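Side-chain contact in putative metal binding protein RUMGNA_00854 (Ruminococcus gnavus, PDB 3U7Z), which is of unknown function but binds calcium ions and belongs to a family of the ubiquitin clan: residues E34-S38 with E39-D43. Residues are numbered along the deposited sequence; the frame is centred on the assembly and turned at random. Where two conformers were deposited one is given.
Sequences EVLES and ENLVD. With CA (calcium ion), chain D; CA (calcium ion), chain C.
Leu41 N reaches back to Leu36 O at 2.9 Å, with a fairly straight N-H...O angle of 161°. Nested inside this bond, one residue in at either end, Asn40 N donates to Glu37 O, also at 2.9 Å, yet it stands above the carbonyl, 72° out of its plane, so it does not lie on a lone pair. Two carbonyls at the end of helix 32-38 thus gain donors from the residues that follow. Val35 O, by contrast, accepts from both Ser38 N and Ser38 OG, the hydroxyl lying 2.6 Å from it. Water 1 donates to Ser38 OG and to Glu39 OE2, tying the serine hydroxyl to the next side chain.

A further group of oxygens is taken up by calcium. A bend at chi2 (-73°) turns the Glu37 carboxylate back toward the chain beyond the helix, where OE1 and OE2 each bind the ion at 2.5 Å. Val42 O approaches the same calcium at 2.4 Å, and the side chain of Asn40 is a further ligand. Asp43 OD1, 2.4 Å from this calcium, also binds a second one, which OD2 and waters 2 and 3 hold too; the cations probably offset repulsion among the crowded oxygens.

Beneath the site, Val42 CG2 packs 3.9 Å from Leu36 CB and against Glu37 CG, while CG1 meets Leu36 CD1; Leu95 of strand 92-99 touches both Leu36 and Val42. A glycine at Val42 would probably open a gap beside Leu36 and give the Glu37 chain more freedom to shift, although the metal-binding carbonyl would remain. The paired backbone bonds and the positive phi of Asn40 define a Schellman motif, here ending the helix and bringing Glu37 of the helix and Asn40 of the turn beside Val42 and Asp43 of strand 42-45 around one calcium ion.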
ATOM      1  N   GLU A  34      -5.148  -4.778  -6.184  1.00 15.07           N
ATOM      2  CA  GLU A  34      -5.058  -6.087  -6.819  0.50 15.17           C
ATOM      3  C   GLU A  34      -3.606  -6.588  -6.744  1.00 13.94           C
ATOM      4  O   GLU A  34      -3.342  -7.778  -6.438  1.00 15.96           O
ATOM      5  CB  GLU A  34      -5.564  -6.004  -8.285  0.50 19.19           C
ATOM      6  CG  GLU A  34      -5.368  -7.277  -9.089  0.50 21.11           C
ATOM      7  CD  GLU A  34      -5.770  -7.138 -10.562  0.50 22.83           C
ATOM      8  OE1 GLU A  34      -6.301  -6.081 -10.966  0.50 27.20           O
ATOM      9  OE2 GLU A  34      -5.537  -8.110 -11.323  0.50 25.64           O
ATOM     10  N   VAL A  35      -2.669  -5.679  -6.969  1.00 14.05           N
ATOM     11  CA  VAL A  35      -1.273  -6.026  -6.891  1.00 15.60           C
ATOM     12  C   VAL A  35      -0.889  -6.449  -5.478  1.00 14.05           C
ATOM     13  O   VAL A  35      -0.257  -7.485  -5.280  1.00 14.13           O
ATOM     14  CB  VAL A  35      -0.344  -4.865  -7.328  1.00 15.95           C
ATOM     15  CG1 VAL A  35       1.085  -5.359  -7.265  1.00 17.85           C
ATOM     16  CG2 VAL A  35      -0.699  -4.273  -8.722  1.00 19.18           C
ATOM     17  N   LEU A  36      -1.316  -5.648  -4.508  1.00 13.39           N
ATOM     18  CA  LEU A  36      -0.943  -5.919  -3.108  1.00 13.74           C
ATOM     19  C   LEU A  36      -1.512  -7.254  -2.655  1.00 13.84           C
ATOM     20  O   LEU A  36      -0.831  -8.087  -1.985  1.00 15.99           O
ATOM     21  CB  LEU A  36      -1.455  -4.794  -2.249  1.00 14.34           C
ATOM     22  CG  LEU A  36      -0.898  -3.387  -2.503  1.00 15.38           C
ATOM     23  CD1 LEU A  36      -1.605  -2.272  -1.694  1.00 16.70           C
ATOM     24  CD2 LEU A  36       0.595  -3.380  -2.257  1.00 19.83           C
ATOM     25  N   GLU A  37      -2.760  -7.517  -3.064  1.00 11.51           N
ATOM     26  CA  GLU A  37      -3.435  -8.743  -2.614  1.00 11.78           C
ATOM     27  C   GLU A  37      -3.018  -9.983  -3.386  1.00 10.69           C
ATOM     28  O   GLU A  37      -3.213 -11.072  -2.880  1.00 12.34           O
ATOM     29  CB  GLU A  37      -4.967  -8.619  -2.569  1.00  9.91           C
ATOM     30  CG  GLU A  37      -5.418  -7.817  -1.356  1.00  9.69           C
ATOM     31  CD  GLU A  37      -5.297  -8.562  -0.020  1.00  8.97           C
ATOM     32  OE1 GLU A  37      -4.569  -9.585   0.100  1.00 10.42           O
ATOM     33  OE2 GLU A  37      -5.957  -8.134   0.950  1.00 10.27           O
ATOM     34  N   SER A  38      -2.290  -9.802  -4.501  1.00 12.79           N
ATOM     35  CA  SER A  38      -1.852 -10.933  -5.290  1.00 15.77           C
ATOM     36  C   SER A  38      -0.975 -11.870  -4.515  1.00 16.40           C
ATOM     37  O   SER A  38      -0.977 -13.089  -4.755  1.00 21.13           O
ATOM     38  CB  SER A  38      -1.212 -10.483  -6.611  1.00 17.88           C
ATOM     39  OG  SER A  38       0.026  -9.844  -6.442  1.00 19.24           O
ATOM     40  N   GLU A  39      -0.206 -11.306  -3.571  1.00 14.38           N
ATOM     41  CA  GLU A  39       0.695 -12.032  -2.705  0.50 16.42           C
ATOM     42  C   GLU A  39       0.258 -11.951  -1.242  1.00 13.98           C
ATOM     43  O   GLU A  39       1.043 -12.241  -0.351  1.00 16.50           O
ATOM     44  CB  GLU A  39       2.113 -11.442  -2.840  0.50 18.37           C
ATOM     45  CG  GLU A  39       2.745 -11.582  -4.219  0.50 22.29           C
ATOM     46  CD  GLU A  39       3.132 -13.021  -4.532  0.50 26.05           C
ATOM     47  OE1 GLU A  39       3.477 -13.769  -3.594  0.50 27.51           O
ATOM     48  OE2 GLU A  39       3.090 -13.401  -5.721  0.50 27.14           O
ATOM     49  N   ASN A  40      -0.989 -11.529  -0.999  1.00 12.76           N
ATOM     50  CA  ASN A  40      -1.447 -11.289   0.347  1.00 11.26           C
ATOM     51  C   ASN A  40      -0.480 -10.402   1.164  1.00 11.58           C
ATOM     52  O   ASN A  40      -0.200 -10.669   2.317  1.00 11.79           O
ATOM     53  CB  ASN A  40      -1.820 -12.588   1.059  1.00 10.27           C
ATOM     54  CG  ASN A  40      -2.671 -12.353   2.261  1.00 11.03           C
ATOM     55  OD1 ASN A  40      -3.222 -11.281   2.441  1.00 11.20           O
ATOM     56  ND2 ASN A  40      -2.782 -13.328   3.090  1.00 14.84           N
ATOM     57  N   LEU A  41      -0.044  -9.315   0.566  1.00 10.23           N
ATOM     58  CA  LEU A  41       0.898  -8.395   1.253  1.00 10.01           C
ATOM     59  C   LEU A  41       0.200  -7.458   2.233  1.00  9.66           C
ATOM     60  O   LEU A  41       0.842  -6.877   3.063  1.00 10.87           O
ATOM     61  CB  LEU A  41       1.682  -7.587   0.226  1.00 11.67           C
ATOM     62  CG  LEU A  41       2.786  -6.629   0.709  1.00 15.30           C
ATOM     63  CD1 LEU A  41       3.879  -7.418   1.457  1.00 17.70           C
ATOM     64  CD2 LEU A  41       3.334  -5.856  -0.476  1.00 18.58           C
ATOM     65  N   VAL A  42      -1.106  -7.309   2.093  1.00  8.80           N
ATOM     66  CA  VAL A  42      -1.900  -6.470   2.951  1.00  7.72           C
ATOM     67  C   VAL A  42      -3.168  -7.176   3.384  1.00  8.03           C
ATOM     68  O   VAL A  42      -3.587  -8.179   2.765  1.00  8.68           O
ATOM     69  CB  VAL A  42      -2.326  -5.177   2.239  1.00  9.75           C
ATOM     70  CG1 VAL A  42      -1.097  -4.360   1.702  1.00 11.33           C
ATOM     71  CG2 VAL A  42      -3.325  -5.413   1.140  1.00 10.67           C
ATOM     72  N   ASP A  43      -3.745  -6.701   4.468  1.00  7.31           N
ATOM     73  CA  ASP A  43      -5.138  -7.017   4.826  1.00  7.81           C
ATOM     74  C   ASP A  43      -5.862  -5.698   4.951  1.00  9.38           C
ATOM     75  O   ASP A  43      -5.341  -4.731   5.524  1.00 10.92           O
ATOM     76  CB  ASP A  43      -5.244  -7.795   6.130  1.00 10.12           C
ATOM     77  CG  ASP A  43      -5.181  -9.276   5.990  1.00 10.87           C
ATOM     78  OD1 ASP A  43      -5.022  -9.849   4.913  1.00 11.38           O
ATOM     79  OD2 ASP A  43      -5.315  -9.905   7.076  1.00 16.92           O
TER
HETATM   80 CA    CA D 133      -5.156  -9.948   2.516  1.00  8.73          CA
HETATM   81 CA    CA C 132      -6.238 -11.897   5.948  1.00 12.45          CA
HETATM   82  O   HOH W   1       2.379 -11.101  -7.670  1.00 33.21           O
HETATM   83  O   HOH W   2      -4.674 -13.810   5.911  1.00 20.16           O
HETATM   84  O   HOH W   3      -6.700 -12.279   8.287  1.00 29.78           O